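Local atomic coordinates of glutathione S-transferase (PDB entry 4E8H), a protein that probably catalyses the conjugation of glutathione to electrophilic compounds, working as a homodimer whose subunits pair a thioredoxin-like domain with a helical one. Residues B[142-147]-B[183-188]; B[165-170]-B[203-208]; B[111-116]-B[136-141]. All coordinates share one frame; numbering follows the deposited sequence.

Contact 1. Residues B[142-147]-B[183-188]; sequences WLNTFL and ENIAKW
Asn-144 lays its side chain against the first turn of helix 183-196, CB and CG on carbon and OD1 on the backbone. CB sits 3.9 Å from CG1 of Ile-185, and CG comes 3.8 Å from CB of Asn-184. At the tip, OD1 of Asn-144 accepts the backbone N-H of Ile-185 at 3.2 Å, the donor tilted slightly from the carbonyl plane. An oxygen beside the N-H groups of a helix start is probably favoured by the helix dipole. CG anti to the backbone N swings the amide to this side. The reply comes from Asn-184, whose ND2 donates to the backbone O of Asn-144 at 2.8 Å, well above that carbonyl's plane but close to the plane of its own amide. The two amides are nearly parallel, although the side chains cross at about a right angle. Leu-147 meets the indole of Trp-188 with both methyl groups: its CD2 comes 3.5 Å from CD1 of Trp-188, and its own CD1 makes an off-centre CH-pi contact over the five-membered ring. Leu-143 adds CD2 against CD1 of Ile-185. The short segments cross at 68°, their axes 8.1 Å apart. Helix 160-174 packs against both segments, where Ile-165 touches Leu-143 and Trp-188 and Asp-162 takes the indole N-H, while Trp-142 and Phe-146 turn to helix 93-124 and pack on Pro-54 and Trp-69, respectively, of the second subunit.

Contact 2. Residues B[165-170]-B[203-208]; sequences IVVTIT and EIDVTG
The hydroxyl of Thr-170 has three polar neighbours. Its OG1 lies 2.7 Å from OD2 of Asp-205 on helix 201-213 and 2.8 Å from the backbone O of Val-166, one turn back in its own helix, and Tyr-201 OH adds a further hydrogen bond. Two acceptors thus stand within reach of a single threonine proton. With OG1 anti to the carbonyl carbon and beside the backbone N (chi1 -59°), the hydroxyl sits low enough against the helix to meet Val-166 O while still facing Asp-205. Thr-170 and Asp-205 reach toward each other tip to tip, and the carboxylate also rests on carbon: OD2 is 3.3 Å from CB of Thr-170 and 3.6 Å from CA of Val-167. The other oxygen, OD1, lies 3.7 Å from CG2 of Val-167, but its main partner is Arg-19, with which it forms a salt bridge. One carboxylate therefore divides its oxygens between a threonine of helix 160-174 and an arginine of helix 16-27, and the buried charge is probably offset by that guanidinium. Apart from this anchor the two segments touch little. Their axes stand 9.8 Å apart at 35°, Val-166 only grazes OD2 with CG1, and CG2 of Thr-170 approaches the backbone N of Val-206 only distantly. Asp-205 itself lies in a stretch of helix with a wider pi-type turn. Val-167 also packs on Pro-16, Arg-19 and Met-23, carrying the contact onto the thioredoxin-like part of the chain. A helix of the all-helical domain tied by Thr-170 to Asp-205 of the last helix, which Arg-19 bridges in turn to the first helix of the thioredoxin-like domain, makes this part of the domain interface of a cytosolic glutathione transferase fold.

Contact 3. Residues B[111-116]-B[136-141]; sequences YLRYLN and FDEALG
Arg-113 places CG anti to its carbonyl carbon (chi1 -78°) and then runs extended to NE, while Glu-138 places CG anti to its backbone N (chi1 -174°) and is extended beyond it, and the two charged ends meet at the edge of two roughly antiparallel helices. NH1 of Arg-113 donates to OE1 of Glu-138 at 2.9 Å in a nearly straight bond (166°), forming a salt bridge. The oxygen lies practically in the guanidinium plane, yet the carboxylate is met on its anti side and the two flat groups are twisted against each other. A water closes the pair into a small ring: it accepts from NH2 of Arg-113 at 2.8 Å and donates to OE1 of Glu-138 at 2.7 Å. NH1 also gives a hydrogen bond to the backbone O of Lys-135, so one nitrogen serves both the carboxylate and the neighbouring helical turn, which probably helps to fix the rotation of the guanidinium. The aliphatic shaft is used as well, with CD of Arg-113 3.9 Å from CB of Ala-139. On the inner side Phe-136 presses on the backbone of helix 93-124, its CD1 3.5 Å from the backbone N of Tyr-114 and its CE1 3.7 Å from CB of the same residue. The ring of Tyr-114 itself leads away, toward Asn-171, Ile-172 and Phe-175. Helix 160-174 covers the inner side of the pair, where Ile-172 touches both Tyr-114 and Phe-136; Tyr-111 faces Pro-16 and Pro-17 of helix 16-27, and Leu-112 meets Leu-112 of the second subunit.

In the fold
Contacts 1 and 3 follow one another along helix 130-146, their centres about 14 Å apart, and CD1 of Ile-185 comes 3.3 Å from O of Leu-140 where they meet. Helix 160-174 joins both to contact 2. CH2 of Trp-188 packs 3.7 Å from CA of Val-166, and OG1 of Thr-168 lies 3.7 Å from CD1 of Tyr-111. Contact 2 is nearest the middle of the chain, with its centre about 8 Å from the chain centre. The bound glutathione lies about 9 Å from the side chain of Tyr-114 and about 10 Å from that of Val-167, so contacts 2 and 3 are near the pocket without touching the ligand.

Contact 1. Residues B[142-147]-B[183-188]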
loop_
_atom_site.group_PDB
_atom_site.type_symbol
_atom_site.label_atom_id
_atom_site.label_comp_id
_atom_site.label_asym_id
_atom_site.label_seq_id
_atom_site.Cartn_x
_atom_site.Cartn_y
_atom_site.Cartn_z
ATOM N N TRP B 142 8.480 -6.453 -14.302
ATOM C CA TRP B 142 7.552 -5.324 -14.270
ATOM C C TRP B 142 8.241 -4.007 -13.899
ATOM O O TRP B 142 8.023 -2.989 -14.561
ATOM C CB TRP B 142 6.385 -5.591 -13.314
ATOM C CG TRP B 142 5.450 -6.692 -13.741
ATOM C CD1 TRP B 142 5.163 -7.084 -15.020
ATOM C CD2 TRP B 142 4.651 -7.517 -12.881
ATOM N NE1 TRP B 142 4.252 -8.113 -15.007
ATOM C CE2 TRP B 142 3.918 -8.396 -13.709
ATOM C CE3 TRP B 142 4.490 -7.603 -11.491
ATOM C CZ2 TRP B 142 3.033 -9.352 -13.193
ATOM C CZ3 TRP B 142 3.610 -8.553 -10.978
ATOM C CH2 TRP B 142 2.894 -9.415 -11.829
ATOM N N LEU B 143 9.063 -4.024 -12.849
ATOM C CA LEU B 143 9.826 -2.833 -12.455
ATOM C C LEU B 143 10.735 -2.360 -13.588
ATOM O O LEU B 143 10.816 -1.158 -13.868
ATOM C CB LEU B 143 10.643 -3.083 -11.181
ATOM C CG LEU B 143 11.549 -1.953 -10.664
ATOM C CD1 LEU B 143 10.770 -0.686 -10.301
ATOM C CD2 LEU B 143 12.363 -2.437 -9.476
ATOM N N ASN B 144 11.408 -3.309 -14.237
ATOM C CA ASN B 144 12.232 -2.996 -15.399
ATOM C C ASN B 144 11.417 -2.313 -16.500
ATOM O O ASN B 144 11.889 -1.365 -17.130
ATOM C CB ASN B 144 12.922 -4.247 -15.945
ATOM C CG ASN B 144 14.035 -3.912 -16.916
ATOM O OD1 ASN B 144 15.101 -3.441 -16.518
ATOM N ND2 ASN B 144 13.793 -4.146 -18.201
ATOM N N THR B 145 10.195 -2.795 -16.714
ATOM C CA THR B 145 9.278 -2.204 -17.690
ATOM C C THR B 145 8.817 -0.807 -17.265
ATOM O O THR B 145 8.726 0.092 -18.103
ATOM C CB THR B 145 8.069 -3.134 -17.965
ATOM O OG1 THR B 145 8.549 -4.402 -18.423
ATOM C CG2 THR B 145 7.135 -2.547 -19.029
ATOM N N PHE B 146 8.545 -0.620 -15.971
ATOM C CA PHE B 146 8.144 0.695 -15.452
ATOM C C PHE B 146 9.205 1.745 -15.772
ATOM O O PHE B 146 8.888 2.917 -15.980
ATOM C CB PHE B 146 7.901 0.674 -13.932
ATOM C CG PHE B 146 6.758 -0.212 -13.487
ATOM C CD1 PHE B 146 5.817 -0.704 -14.391
ATOM C CD2 PHE B 146 6.612 -0.527 -12.139
ATOM C CE1 PHE B 146 4.770 -1.518 -13.963
ATOM C CE2 PHE B 146 5.566 -1.333 -11.700
ATOM C CZ PHE B 146 4.644 -1.830 -12.614
ATOM N N LEU B 147 10.460 1.306 -15.815
ATOM C CA LEU B 147 11.594 2.194 -16.052
ATOM C C LEU B 147 11.944 2.396 -17.533
ATOM O O LEU B 147 12.930 3.067 -17.851
ATOM C CB LEU B 147 12.812 1.715 -15.252
ATOM C CG LEU B 147 12.678 1.814 -13.729
ATOM C CD1 LEU B 147 13.629 0.865 -13.014
ATOM C CD2 LEU B 147 12.866 3.249 -13.251
ATOM N N GLU B 183 18.381 -4.101 -17.702
ATOM C CA GLU B 183 19.177 -2.910 -17.991
ATOM C C GLU B 183 18.586 -1.617 -17.432
ATOM O O GLU B 183 19.334 -0.754 -16.969
ATOM C CB GLU B 183 19.451 -2.787 -19.494
ATOM C CG GLU B 183 20.298 -3.926 -20.061
ATOM C CD GLU B 183 20.794 -3.654 -21.469
ATOM O OE1 GLU B 183 21.437 -2.605 -21.688
ATOM O OE2 GLU B 183 20.548 -4.498 -22.359
ATOM N N ASN B 184 17.260 -1.485 -17.465
ATOM C CA ASN B 184 16.608 -0.314 -16.879
ATOM C C ASN B 184 16.816 -0.238 -15.370
ATOM O O ASN B 184 17.102 0.834 -14.839
ATOM C CB ASN B 184 15.114 -0.273 -17.213
ATOM C CG ASN B 184 14.850 -0.132 -18.700
ATOM O OD1 ASN B 184 15.636 0.472 -19.433
ATOM N ND2 ASN B 184 13.733 -0.689 -19.156
ATOM N N ILE B 185 16.679 -1.377 -14.692
ATOM C CA ILE B 185 16.921 -1.446 -13.250
ATOM C C ILE B 185 18.384 -1.119 -12.943
ATOM O O ILE B 185 18.666 -0.312 -12.056
ATOM C CB ILE B 185 16.514 -2.817 -12.634
ATOM C CG1 ILE B 185 15.008 -3.055 -12.812
ATOM C CG2 ILE B 185 16.891 -2.878 -11.145
ATOM C CD1 ILE B 185 14.489 -4.360 -12.217
ATOM N N ALA B 186 19.302 -1.727 -13.696
ATOM C CA ALA B 186 20.737 -1.520 -13.492
ATOM C C ALA B 186 21.135 -0.045 -13.554
ATOM O O ALA B 186 21.833 0.447 -12.666
ATOM C CB ALA B 186 21.547 -2.339 -14.495
ATOM N N LYS B 187 20.678 0.653 -14.595
ATOM C CA LYS B 187 20.998 2.070 -14.792
ATOM C C LYS B 187 20.299 2.948 -13.758
ATOM O O LYS B 187 20.897 3.887 -13.228
ATOM C CB LYS B 187 20.621 2.523 -16.207
ATOM C CG LYS B 187 21.438 1.876 -17.317
ATOM C CD LYS B 187 20.813 2.136 -18.681
ATOM C CE LYS B 187 21.345 1.165 -19.725
ATOM N NZ LYS B 187 20.626 1.290 -21.024
ATOM N N TRP B 188 19.034 2.636 -13.483
ATOM C CA TRP B 188 18.255 3.335 -12.464
ATOM C C TRP B 188 18.889 3.203 -11.084
ATOM O O TRP B 188 18.891 4.159 -10.309
ATOM C CB TRP B 188 16.814 2.813 -12.434
ATOM C CG TRP B 188 16.049 3.183 -11.191
ATOM C CD1 TRP B 188 15.303 4.308 -10.992
ATOM C CD2 TRP B 188 15.956 2.421 -9.978
ATOM N NE1 TRP B 188 14.750 4.297 -9.734
ATOM C CE2 TRP B 188 15.135 3.151 -9.090
ATOM C CE3 TRP B 188 16.486 1.194 -9.555
ATOM C CZ2 TRP B 188 14.832 2.696 -7.802
ATOM C CZ3 TRP B 188 16.187 0.742 -8.272
ATOM C CH2 TRP B 188 15.364 1.493 -7.413
#

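Contact 2. Residues B[165-170]-B[203-208]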
loop_
_atom_site.group_PDB
_atom_site.type_symbol
_atom_site.label_atom_id
_atom_site.label_comp_id
_atom_site.label_asym_id
_atom_site.label_seq_id
_atom_site.Cartn_x
_atom_site.Cartn_y
_atom_site.Cartn_z
ATOM N N ILE B 165 11.623 1.608 -2.950
ATOM C CA ILE B 165 11.954 0.532 -3.885
ATOM C C ILE B 165 13.459 0.214 -3.856
ATOM O O ILE B 165 13.845 -0.959 -3.873
ATOM C CB ILE B 165 11.432 0.843 -5.324
ATOM C CG1 ILE B 165 9.901 0.709 -5.365
ATOM C CG2 ILE B 165 12.080 -0.076 -6.363
ATOM C CD1 ILE B 165 9.230 1.304 -6.602
ATOM N N VAL B 166 14.294 1.252 -3.776
ATOM C CA VAL B 166 15.755 1.077 -3.775
ATOM C C VAL B 166 16.273 0.258 -2.580
ATOM O O VAL B 166 17.306 -0.405 -2.688
ATOM C CB VAL B 166 16.527 2.430 -3.935
ATOM C CG1 VAL B 166 16.789 3.102 -2.591
ATOM C CG2 VAL B 166 17.835 2.221 -4.692
ATOM N N VAL B 167 15.551 0.296 -1.458
ATOM C CA VAL B 167 15.902 -0.517 -0.291
ATOM C C VAL B 167 15.918 -2.006 -0.662
ATOM O O VAL B 167 16.853 -2.732 -0.309
ATOM C CB VAL B 167 14.948 -0.259 0.910
ATOM C CG1 VAL B 167 15.228 -1.237 2.046
ATOM C CG2 VAL B 167 15.089 1.174 1.409
ATOM N N THR B 168 14.892 -2.437 -1.392
ATOM C CA THR B 168 14.752 -3.824 -1.828
ATOM C C THR B 168 15.849 -4.225 -2.810
ATOM O O THR B 168 16.396 -5.331 -2.729
ATOM C CB THR B 168 13.350 -4.062 -2.437
ATOM O OG1 THR B 168 12.371 -3.977 -1.396
ATOM C CG2 THR B 168 13.245 -5.435 -3.098
ATOM N N ILE B 169 16.167 -3.319 -3.727
ATOM C CA ILE B 169 17.211 -3.558 -4.714
ATOM C C ILE B 169 18.578 -3.591 -4.026
ATOM O O ILE B 169 19.429 -4.414 -4.376
ATOM C CB ILE B 169 17.147 -2.528 -5.879
ATOM C CG1 ILE B 169 15.758 -2.547 -6.546
ATOM C CG2 ILE B 169 18.246 -2.781 -6.911
ATOM C CD1 ILE B 169 15.282 -3.924 -7.043
ATOM N N THR B 170 18.770 -2.723 -3.033
ATOM C CA THR B 170 19.978 -2.758 -2.205
ATOM C C THR B 170 20.112 -4.105 -1.485
ATOM O O THR B 170 21.196 -4.693 -1.471
ATOM C CB THR B 170 20.023 -1.592 -1.186
ATOM O OG1 THR B 170 19.968 -0.341 -1.886
ATOM C CG2 THR B 170 21.310 -1.633 -0.358
ATOM N N GLU B 203 25.501 4.823 5.004
ATOM C CA GLU B 203 25.319 4.649 6.443
ATOM C C GLU B 203 23.950 4.065 6.809
ATOM O O GLU B 203 23.817 3.402 7.838
ATOM C CB GLU B 203 25.598 5.952 7.207
ATOM C CG GLU B 203 24.693 7.117 6.847
ATOM C CD GLU B 203 25.201 8.438 7.389
ATOM O OE1 GLU B 203 25.823 9.197 6.616
ATOM O OE2 GLU B 203 24.981 8.721 8.587
ATOM N N ILE B 204 22.946 4.297 5.965
ATOM C CA ILE B 204 21.601 3.769 6.210
ATOM C C ILE B 204 21.342 2.464 5.449
ATOM O O ILE B 204 21.124 1.417 6.066
ATOM C CB ILE B 204 20.487 4.813 5.888
ATOM C CG1 ILE B 204 20.642 6.061 6.766
ATOM C CG2 ILE B 204 19.092 4.199 6.066
ATOM C CD1 ILE B 204 19.919 7.294 6.237
ATOM N N ASP B 205 21.376 2.530 4.119
ATOM C CA ASP B 205 20.909 1.425 3.279
ATOM C C ASP B 205 21.927 0.299 3.114
ATOM O O ASP B 205 21.595 -0.871 3.310
ATOM C CB ASP B 205 20.438 1.931 1.910
ATOM C CG ASP B 205 19.293 1.106 1.342
ATOM O OD1 ASP B 205 18.648 0.362 2.112
ATOM O OD2 ASP B 205 19.024 1.214 0.127
ATOM N N VAL B 206 23.156 0.657 2.746
ATOM C CA VAL B 206 24.230 -0.321 2.567
ATOM C C VAL B 206 24.542 -1.033 3.888
ATOM O O VAL B 206 24.662 -2.260 3.918
ATOM C CB VAL B 206 25.508 0.322 1.954
ATOM C CG1 VAL B 206 26.663 -0.675 1.910
ATOM C CG2 VAL B 206 25.221 0.846 0.557
ATOM N N THR B 207 24.648 -0.261 4.969
ATOM C CA THR B 207 24.889 -0.806 6.309
ATOM C C THR B 207 23.765 -1.754 6.739
ATOM O O THR B 207 24.034 -2.848 7.238
ATOM C CB THR B 207 25.090 0.322 7.356
ATOM O OG1 THR B 207 26.180 1.161 6.954
ATOM C CG2 THR B 207 25.396 -0.250 8.741
ATOM N N GLY B 208 22.517 -1.337 6.526
ATOM C CA GLY B 208 21.351 -2.153 6.867
ATOM C C GLY B 208 21.303 -3.466 6.105
ATOM O O GLY B 208 21.040 -4.520 6.690
#

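Contact 3. Residues B[111-116]-B[136-141]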
loop_
_atom_site.group_PDB
_atom_site.type_symbol
_atom_site.label_atom_id
_atom_site.label_comp_id
_atom_site.label_asym_id
_atom_site.label_seq_id
_atom_site.Cartn_x
_atom_site.Cartn_y
_atom_site.Cartn_z
ATOM N N TYR B 111 7.815 -5.779 -2.500
ATOM C CA TYR B 111 8.292 -6.065 -1.152
ATOM C C TYR B 111 7.728 -7.373 -0.602
ATOM O O TYR B 111 8.445 -8.134 0.051
ATOM C CB TYR B 111 7.999 -4.909 -0.194
ATOM C CG TYR B 111 8.674 -5.085 1.142
ATOM C CD1 TYR B 111 10.060 -4.981 1.257
ATOM C CD2 TYR B 111 7.935 -5.374 2.288
ATOM C CE1 TYR B 111 10.693 -5.154 2.478
ATOM C CE2 TYR B 111 8.560 -5.544 3.518
ATOM C CZ TYR B 111 9.939 -5.435 3.604
ATOM O OH TYR B 111 10.569 -5.604 4.813
ATOM N N LEU B 112 6.449 -7.624 -0.870
ATOM C CA LEU B 112 5.794 -8.858 -0.443
ATOM C C LEU B 112 6.463 -10.098 -1.037
ATOM O O LEU B 112 6.738 -11.063 -0.319
ATOM C CB LEU B 112 4.302 -8.831 -0.799
ATOM C CG LEU B 112 3.481 -10.108 -0.582
ATOM C CD1 LEU B 112 3.445 -10.523 0.890
ATOM C CD2 LEU B 112 2.072 -9.928 -1.125
ATOM N N ARG B 113 6.718 -10.062 -2.345
ATOM C CA ARG B 113 7.389 -11.165 -3.040
ATOM C C ARG B 113 8.846 -11.325 -2.600
ATOM O O ARG B 113 9.363 -12.445 -2.559
ATOM C CB ARG B 113 7.288 -10.998 -4.559
ATOM C CG ARG B 113 5.930 -11.399 -5.127
ATOM C CD ARG B 113 5.657 -10.720 -6.460
ATOM N NE ARG B 113 4.255 -10.843 -6.859
ATOM C CZ ARG B 113 3.832 -11.351 -8.014
ATOM N NH1 ARG B 113 4.699 -11.787 -8.920
ATOM N NH2 ARG B 113 2.532 -11.411 -8.271
ATOM N N TYR B 114 9.493 -10.204 -2.279
ATOM C CA TYR B 114 10.822 -10.210 -1.662
ATOM C C TYR B 114 10.781 -10.955 -0.327
ATOM O O TYR B 114 11.623 -11.818 -0.067
ATOM C CB TYR B 114 11.342 -8.774 -1.469
ATOM C CG TYR B 114 12.477 -8.640 -0.466
ATOM C CD1 TYR B 114 13.806 -8.783 -0.862
ATOM C CD2 TYR B 114 12.218 -8.365 0.881
ATOM C CE1 TYR B 114 14.849 -8.662 0.055
ATOM C CE2 TYR B 114 13.251 -8.247 1.807
ATOM C CZ TYR B 114 14.565 -8.395 1.385
ATOM O OH TYR B 114 15.594 -8.276 2.291
ATOM N N LEU B 115 9.797 -10.614 0.507
ATOM C CA LEU B 115 9.613 -11.259 1.811
ATOM C C LEU B 115 9.355 -12.754 1.686
ATOM O O LEU B 115 9.934 -13.545 2.427
ATOM C CB LEU B 115 8.465 -10.614 2.594
ATOM C CG LEU B 115 8.662 -9.251 3.257
ATOM C CD1 LEU B 115 7.340 -8.801 3.861
ATOM C CD2 LEU B 115 9.758 -9.281 4.322
ATOM N N ASN B 116 8.483 -13.133 0.753
ATOM C CA ASN B 116 8.133 -14.539 0.551
ATOM C C ASN B 116 9.315 -15.391 0.086
ATOM O O ASN B 116 9.439 -16.556 0.472
ATOM C CB ASN B 116 6.949 -14.672 -0.413
ATOM C CG ASN B 116 5.640 -14.183 0.192
ATOM O OD1 ASN B 116 5.537 -13.960 1.400
ATOM N ND2 ASN B 116 4.631 -14.017 -0.653
ATOM N N PHE B 136 8.975 -13.362 -7.566
ATOM C CA PHE B 136 9.786 -12.166 -7.362
ATOM C C PHE B 136 10.396 -11.667 -8.672
ATOM O O PHE B 136 10.352 -10.471 -8.966
ATOM C CB PHE B 136 10.882 -12.401 -6.315
ATOM C CG PHE B 136 11.703 -11.176 -6.020
ATOM C CD1 PHE B 136 11.126 -10.074 -5.393
ATOM C CD2 PHE B 136 13.048 -11.115 -6.378
ATOM C CE1 PHE B 136 11.875 -8.930 -5.124
ATOM C CE2 PHE B 136 13.808 -9.976 -6.109
ATOM C CZ PHE B 136 13.218 -8.882 -5.481
ATOM N N ASP B 137 10.952 -12.596 -9.451
ATOM C CA ASP B 137 11.550 -12.299 -10.755
ATOM C C ASP B 137 10.552 -11.649 -11.714
ATOM O O ASP B 137 10.915 -10.757 -12.486
ATOM C CB ASP B 137 12.108 -13.578 -11.394
ATOM C CG ASP B 137 13.183 -14.251 -10.549
ATOM O OD1 ASP B 137 13.804 -13.582 -9.696
ATOM O OD2 ASP B 137 13.406 -15.464 -10.746
ATOM N N GLU B 138 9.302 -12.112 -11.661
ATOM C CA GLU B 138 8.209 -11.548 -12.454
ATOM C C GLU B 138 7.998 -10.072 -12.117
ATOM O O GLU B 138 7.783 -9.251 -13.010
ATOM C CB GLU B 138 6.914 -12.343 -12.227
ATOM C CG GLU B 138 5.742 -11.925 -13.125
ATOM C CD GLU B 138 4.419 -12.585 -12.749
ATOM O OE1 GLU B 138 4.167 -12.805 -11.543
ATOM O OE2 GLU B 138 3.622 -12.869 -13.665
ATOM N N ALA B 139 8.070 -9.751 -10.824
ATOM C CA ALA B 139 7.935 -8.376 -10.342
ATOM C C ALA B 139 9.113 -7.493 -10.755
ATOM O O ALA B 139 8.931 -6.306 -11.036
ATOM C CB ALA B 139 7.758 -8.359 -8.828
ATOM N N LEU B 140 10.314 -8.072 -10.789
ATOM C CA LEU B 140 11.498 -7.363 -11.283
ATOM C C LEU B 140 11.375 -7.021 -12.770
ATOM O O LEU B 140 11.823 -5.960 -13.200
ATOM C CB LEU B 140 12.788 -8.155 -11.019
ATOM C CG LEU B 140 13.397 -8.178 -9.607
ATOM C CD1 LEU B 140 14.720 -8.933 -9.621
ATOM C CD2 LEU B 140 13.602 -6.773 -9.034
ATOM N N GLY B 141 10.764 -7.918 -13.544
ATOM C CA GLY B 141 10.473 -7.664 -14.958
ATOM C C GLY B 141 9.521 -6.493 -15.135
ATOM O O GLY B 141 9.728 -5.644 -16.007
HETATM O O HOH W 1 1.686 -13.038 -10.420
#